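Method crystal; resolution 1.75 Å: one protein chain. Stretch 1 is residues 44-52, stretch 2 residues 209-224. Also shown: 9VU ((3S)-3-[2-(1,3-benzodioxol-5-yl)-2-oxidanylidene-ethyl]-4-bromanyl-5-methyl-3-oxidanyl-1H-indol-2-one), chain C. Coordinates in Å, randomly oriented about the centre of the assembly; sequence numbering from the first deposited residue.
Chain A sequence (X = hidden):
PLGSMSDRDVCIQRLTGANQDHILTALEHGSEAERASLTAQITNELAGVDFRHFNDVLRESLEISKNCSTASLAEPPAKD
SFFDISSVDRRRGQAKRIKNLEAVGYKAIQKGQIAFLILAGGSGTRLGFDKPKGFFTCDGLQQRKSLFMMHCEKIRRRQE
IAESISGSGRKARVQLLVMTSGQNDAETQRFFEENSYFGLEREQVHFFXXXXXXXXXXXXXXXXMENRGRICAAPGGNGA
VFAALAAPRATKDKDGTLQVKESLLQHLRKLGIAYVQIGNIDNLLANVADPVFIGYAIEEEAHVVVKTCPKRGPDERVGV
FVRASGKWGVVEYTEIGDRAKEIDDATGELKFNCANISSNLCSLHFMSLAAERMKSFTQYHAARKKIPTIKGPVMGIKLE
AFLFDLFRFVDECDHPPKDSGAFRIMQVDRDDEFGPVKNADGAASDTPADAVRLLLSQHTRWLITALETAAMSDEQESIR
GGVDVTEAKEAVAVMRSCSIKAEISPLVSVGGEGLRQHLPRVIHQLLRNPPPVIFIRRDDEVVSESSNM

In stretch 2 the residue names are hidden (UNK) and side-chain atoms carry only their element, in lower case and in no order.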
# COMPACT_ATOMS: atom_id res chain seq x y z
N ASN A 44 9.24 17.16 13.45
CA ASN A 44 8.08 16.27 13.38
C ASN A 44 7.69 15.83 11.99
O ASN A 44 7.04 14.79 11.84
CB ASN A 44 6.87 16.93 14.03
CG ASN A 44 7.16 17.35 15.45
OD1 ASN A 44 7.96 16.72 16.15
ND2 ASN A 44 6.53 18.44 15.88
N GLU A 45 8.04 16.63 10.98
CA GLU A 45 7.63 16.32 9.60
C GLU A 45 8.81 15.90 8.73
O GLU A 45 8.59 15.29 7.69
CB GLU A 45 6.96 17.52 8.93
CG GLU A 45 5.70 17.98 9.64
CD GLU A 45 5.07 19.16 8.92
OE1 GLU A 45 4.75 19.03 7.72
OE2 GLU A 45 4.90 20.21 9.56
N LEU A 46 10.02 16.29 9.13
CA LEU A 46 11.24 15.85 8.42
C LEU A 46 12.21 15.11 9.34
O LEU A 46 13.43 15.19 9.18
CB LEU A 46 11.95 17.04 7.73
CG LEU A 46 11.13 17.59 6.56
CD1 LEU A 46 10.47 18.86 7.02
CD2 LEU A 46 11.99 17.81 5.32
N ALA A 47 11.65 14.39 10.31
CA ALA A 47 12.46 13.61 11.25
C ALA A 47 13.42 12.70 10.48
O ALA A 47 13.03 12.05 9.50
CB ALA A 47 11.55 12.79 12.16
N GLY A 48 14.68 12.69 10.89
CA GLY A 48 15.66 11.78 10.35
C GLY A 48 16.29 12.19 9.02
O GLY A 48 17.33 11.65 8.65
N VAL A 49 15.67 13.16 8.32
CA VAL A 49 16.19 13.62 7.02
C VAL A 49 17.60 14.17 7.17
O VAL A 49 17.88 15.02 8.03
CB VAL A 49 15.27 14.71 6.39
CG1 VAL A 49 15.98 15.44 5.24
CG2 VAL A 49 13.94 14.10 5.95
N ASP A 50 18.49 13.68 6.31
CA ASP A 50 19.88 14.10 6.30
C ASP A 50 20.04 15.16 5.21
O ASP A 50 20.03 14.85 4.02
CB ASP A 50 20.76 12.86 6.04
CG ASP A 50 22.26 13.15 6.02
OD1 ASP A 50 22.70 14.27 5.77
OD2 ASP A 50 23.01 12.18 6.23
N PHE A 51 20.13 16.42 5.63
CA PHE A 51 20.10 17.53 4.67
C PHE A 51 21.30 17.54 3.74
O PHE A 51 21.15 17.79 2.55
CB PHE A 51 19.89 18.88 5.41
CG PHE A 51 18.50 19.04 5.95
CD1 PHE A 51 17.46 19.48 5.13
CD2 PHE A 51 18.21 18.72 7.28
CE1 PHE A 51 16.17 19.59 5.62
CE2 PHE A 51 16.92 18.84 7.78
CZ PHE A 51 15.90 19.29 6.96
N ARG A 52 22.50 17.21 4.25
CA ARG A 52 23.66 17.10 3.36
C ARG A 52 23.47 16.03 2.30
O ARG A 52 23.76 16.24 1.12
CB ARG A 52 24.93 16.75 4.14
CG ARG A 52 25.53 17.92 4.88
CD ARG A 52 26.83 17.50 5.57
NE ARG A 52 27.88 17.17 4.61
CZ ARG A 52 28.67 18.05 4.00
NH1 ARG A 52 28.54 19.36 4.21
NH2 ARG A 52 29.61 17.63 3.15
N UNK A 209 5.06 7.81 11.72
CA UNK A 209 5.01 8.90 10.73
C UNK A 209 6.18 8.84 9.78
O UNK A 209 7.33 8.58 10.18
c UNK A 209 5.01 10.25 11.44
N UNK A 210 5.87 9.09 8.51
CA UNK A 210 6.90 9.23 7.48
C UNK A 210 7.43 10.64 7.53
O UNK A 210 6.84 11.53 8.18
o UNK A 210 4.93 9.39 3.35
c UNK A 210 6.30 8.95 6.09
n UNK A 210 3.31 8.67 4.76
c UNK A 210 4.44 9.32 4.49
c UNK A 210 5.18 9.89 5.67
N UNK A 211 8.51 10.85 6.79
CA UNK A 211 9.05 12.19 6.60
C UNK A 211 8.76 12.72 5.21
O UNK A 211 8.75 11.99 4.23
c UNK A 211 10.54 12.19 6.88
o UNK A 211 10.71 11.91 8.27
N UNK A 212 8.52 14.02 5.14
CA UNK A 212 8.41 14.69 3.86
C UNK A 212 9.82 14.99 3.32
O UNK A 212 10.83 14.78 4.01
c UNK A 212 7.61 15.97 4.03
o UNK A 212 8.26 16.84 4.95
N UNK A 213 9.89 15.45 2.08
CA UNK A 213 11.18 15.69 1.42
C UNK A 213 11.20 17.16 0.98
O UNK A 213 10.22 17.64 0.41
c UNK A 213 11.32 14.78 0.18
c UNK A 213 12.59 15.10 -0.61
c UNK A 213 11.39 13.32 0.63
N UNK A 214 12.30 17.89 1.27
CA UNK A 214 12.32 19.34 0.87
C UNK A 214 12.21 19.55 -0.64
O UNK A 214 12.55 18.64 -1.43
c UNK A 214 13.71 19.80 1.31
c UNK A 214 14.15 18.80 2.35
c UNK A 214 13.55 17.48 1.92
N UNK A 215 11.73 20.73 -1.05
CA UNK A 215 11.76 21.15 -2.45
C UNK A 215 12.86 22.19 -2.66
O UNK A 215 13.14 22.99 -1.76
c UNK A 215 10.45 21.79 -2.87
s UNK A 215 9.02 21.13 -2.01
N UNK A 216 13.44 22.19 -3.85
CA UNK A 216 14.68 22.93 -4.13
C UNK A 216 14.60 23.88 -5.31
O UNK A 216 13.96 23.59 -6.30
c UNK A 216 15.79 21.90 -4.40
c UNK A 216 16.13 21.06 -3.19
o UNK A 216 17.08 18.86 0.15
c UNK A 216 16.77 19.57 -0.94
c UNK A 216 17.18 21.44 -2.34
c UNK A 216 15.41 19.90 -2.88
c UNK A 216 15.73 19.15 -1.76
c UNK A 216 17.51 20.70 -1.23
N UNK A 217 15.29 25.01 -5.20
CA UNK A 217 15.58 25.85 -6.36
C UNK A 217 16.58 25.11 -7.25
O UNK A 217 17.61 24.66 -6.78
o UNK A 217 15.49 28.54 -7.77
o UNK A 217 17.64 28.37 -7.37
c UNK A 217 16.17 27.19 -5.92
c UNK A 217 16.45 28.10 -7.11
N UNK A 218 16.27 25.00 -8.54
CA UNK A 218 17.07 24.21 -9.49
C UNK A 218 18.44 24.83 -9.72
O UNK A 218 19.45 24.12 -9.73
o UNK A 218 16.70 22.18 -13.99
c UNK A 218 16.17 22.84 -13.07
o UNK A 218 14.99 23.25 -13.15
c UNK A 218 16.32 24.06 -10.82
c UNK A 218 17.01 23.14 -11.83
N UNK A 219 18.48 26.14 -9.89
CA UNK A 219 19.74 26.84 -10.18
C UNK A 219 20.73 26.92 -9.03
O UNK A 219 21.92 26.77 -9.26
o UNK A 219 18.75 27.06 -12.77
c UNK A 219 18.72 28.11 -12.10
n UNK A 219 18.03 29.18 -12.48
c UNK A 219 19.47 28.21 -10.79
N UNK A 220 20.25 27.13 -7.81
CA UNK A 220 21.13 27.38 -6.66
C UNK A 220 21.25 26.16 -5.73
O UNK A 220 22.18 26.09 -4.91
c UNK A 220 20.64 28.57 -5.80
c UNK A 220 20.48 29.84 -6.66
o UNK A 220 19.38 28.25 -5.19
N UNK A 221 20.30 25.23 -5.84
CA UNK A 221 20.22 24.11 -4.88
C UNK A 221 19.74 24.48 -3.48
O UNK A 221 19.78 23.63 -2.56
N UNK A 222 19.27 25.71 -3.30
CA UNK A 222 18.69 26.13 -2.02
C UNK A 222 17.32 25.53 -1.79
O UNK A 222 16.48 25.54 -2.68
n UNK A 222 21.95 32.41 -3.01
c UNK A 222 20.81 31.81 -2.71
c UNK A 222 19.63 29.88 -1.70
c UNK A 222 18.56 27.65 -1.93
n UNK A 222 20.83 30.63 -2.08
n UNK A 222 19.66 32.38 -3.06
c UNK A 222 19.88 28.38 -1.75
N UNK A 223 17.08 25.08 -0.57
CA UNK A 223 15.73 24.69 -0.17
C UNK A 223 14.83 25.93 -0.26
O UNK A 223 15.20 27.02 0.22
c UNK A 223 15.71 24.08 1.25
c UNK A 223 14.29 23.92 1.77
c UNK A 223 16.61 22.05 2.58
c UNK A 223 16.38 22.70 1.22
N UNK A 224 13.66 25.75 -0.86
CA UNK A 224 12.71 26.84 -0.99
C UNK A 224 11.95 27.00 0.32
O UNK A 224 11.62 26.02 0.98
c UNK A 224 10.61 27.62 -2.16
c UNK A 224 11.74 26.58 -2.15
c UNK A 224 11.73 25.88 -4.62
c UNK A 224 12.49 26.55 -3.49
OAN 9VU C . 17.84 11.49 4.64
CAH 9VU C . 17.62 10.35 5.10
NAG 9VU C . 17.68 10.05 6.40
CAC 9VU C . 17.42 8.72 6.55
CAB 9VU C . 17.40 7.99 7.67
CAA 9VU C . 17.14 6.61 7.68
CAF 9VU C . 16.92 5.99 6.44
CAJ 9VU C . 16.65 4.57 6.40
CAE 9VU C . 16.95 6.80 5.29
BRA 9VU C . 16.57 5.92 3.64
CAD 9VU C . 17.19 8.14 5.34
CAI 9VU C . 17.31 9.18 4.35
OAL 9VU C . 18.46 8.94 3.52
CAM 9VU C . 16.13 9.31 3.35
CAO 9VU C . 14.82 9.78 4.01
OAP 9VU C . 14.86 10.18 5.18
CAQ 9VU C . 13.64 9.80 3.21
CAV 9VU C . 13.54 9.12 1.99
CAU 9VU C . 12.42 9.15 1.24
OAY 9VU C . 12.17 8.54 0.05
CAX 9VU C . 11.00 9.25 -0.46
OAW 9VU C . 10.33 9.68 0.73
CAT 9VU C . 11.34 9.81 1.65
CAS 9VU C . 11.34 10.47 2.82
CAR 9VU C . 12.48 10.47 3.62
O HOH W 1 8.79 13.09 10.13
O HOH W 2 6.67 19.16 5.77
O HOH W 3 5.52 14.13 7.37
O HOH W 4 19.27 19.62 1.56

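Position 209 carries a single side-chain carbon on a CA-to-CB bond directed toward stretch 1, and this CB lies 5.0 Å from Asn44 O: Ala209. At position 210 three carbons, the third bearing one oxygen and one nitrogen, make it Gln210; its CA-to-CB bond points away, and its backbone serves the contact, since O accepts from water 1 and water 3.

At 211 one carbon is followed by one oxygen, and the CA-to-CB bond points toward stretch 1. That is Ser211, whose OG donates a short hydrogen bond to Ala47 O (2.6 Å) and accepts one from water 1 (2.9 Å). The Leu46 to Val49 type II turn presents that carbonyl. Position 212 repeats the pattern, one carbon then one oxygen, set sideways: Ser212. Its backbone N donates to Glu45 O at 2.8 Å, nearly straight at 165°, while its OG lies 3.4 Å from Leu46 CG and shares water 2 with Glu45 OE1.

Position 213 has one carbon forking into two more and faces away from stretch 1. It is Val213, and its CG2 packs 3.6 Å from CAS of the ligand. At 214 three carbons close a ring onto the backbone N, which defines Pro214; its CD meets Leu46 CD2 at 3.8 Å and its CG meets Phe51 CE1 at 3.9 Å.

Position 215, a carbon and a sulfur, is Cys215, out of reach and covalently bonded to a group elsewhere in the structure. Position 216 has a carbon and a six-carbon ring bearing oxygen: Tyr216, whose OH donates to water 4, which in turn donates to Phe51 O.

Positions 217 to 222 do not touch stretch 1. Position 217, two carbons ending in two oxygens, is Asp217; 218, three carbons ending likewise, is Glu218; 219, two carbons ending in oxygen and nitrogen, is Asn219. At 220 a carbon bearing one oxygen and one carbon is Thr220, whose OG1 and N both donate to Asp217 OD2. Position 221, without side-chain atoms and with positive phi, is Gly221. Position 222, three carbons, a nitrogen and a carbon with two more nitrogens, is Arg222.

Position 223 has four carbons forked at the first, one arm two carbons long: Ile223, its CD1 3.7 Å from Phe51 CD1. The same fork at 224, out of reach, is Ile224.

Two consecutive serines read the backbone carbonyls of Glu45 and Ala47, with waters filling the gaps; beyond them Pro214 and Ile223 pack against the Phe51 ring, bringing residues distant along stretch 2 to one aromatic side chain.

Stretch 2 209-224: AQSSVPCYDENTGRII
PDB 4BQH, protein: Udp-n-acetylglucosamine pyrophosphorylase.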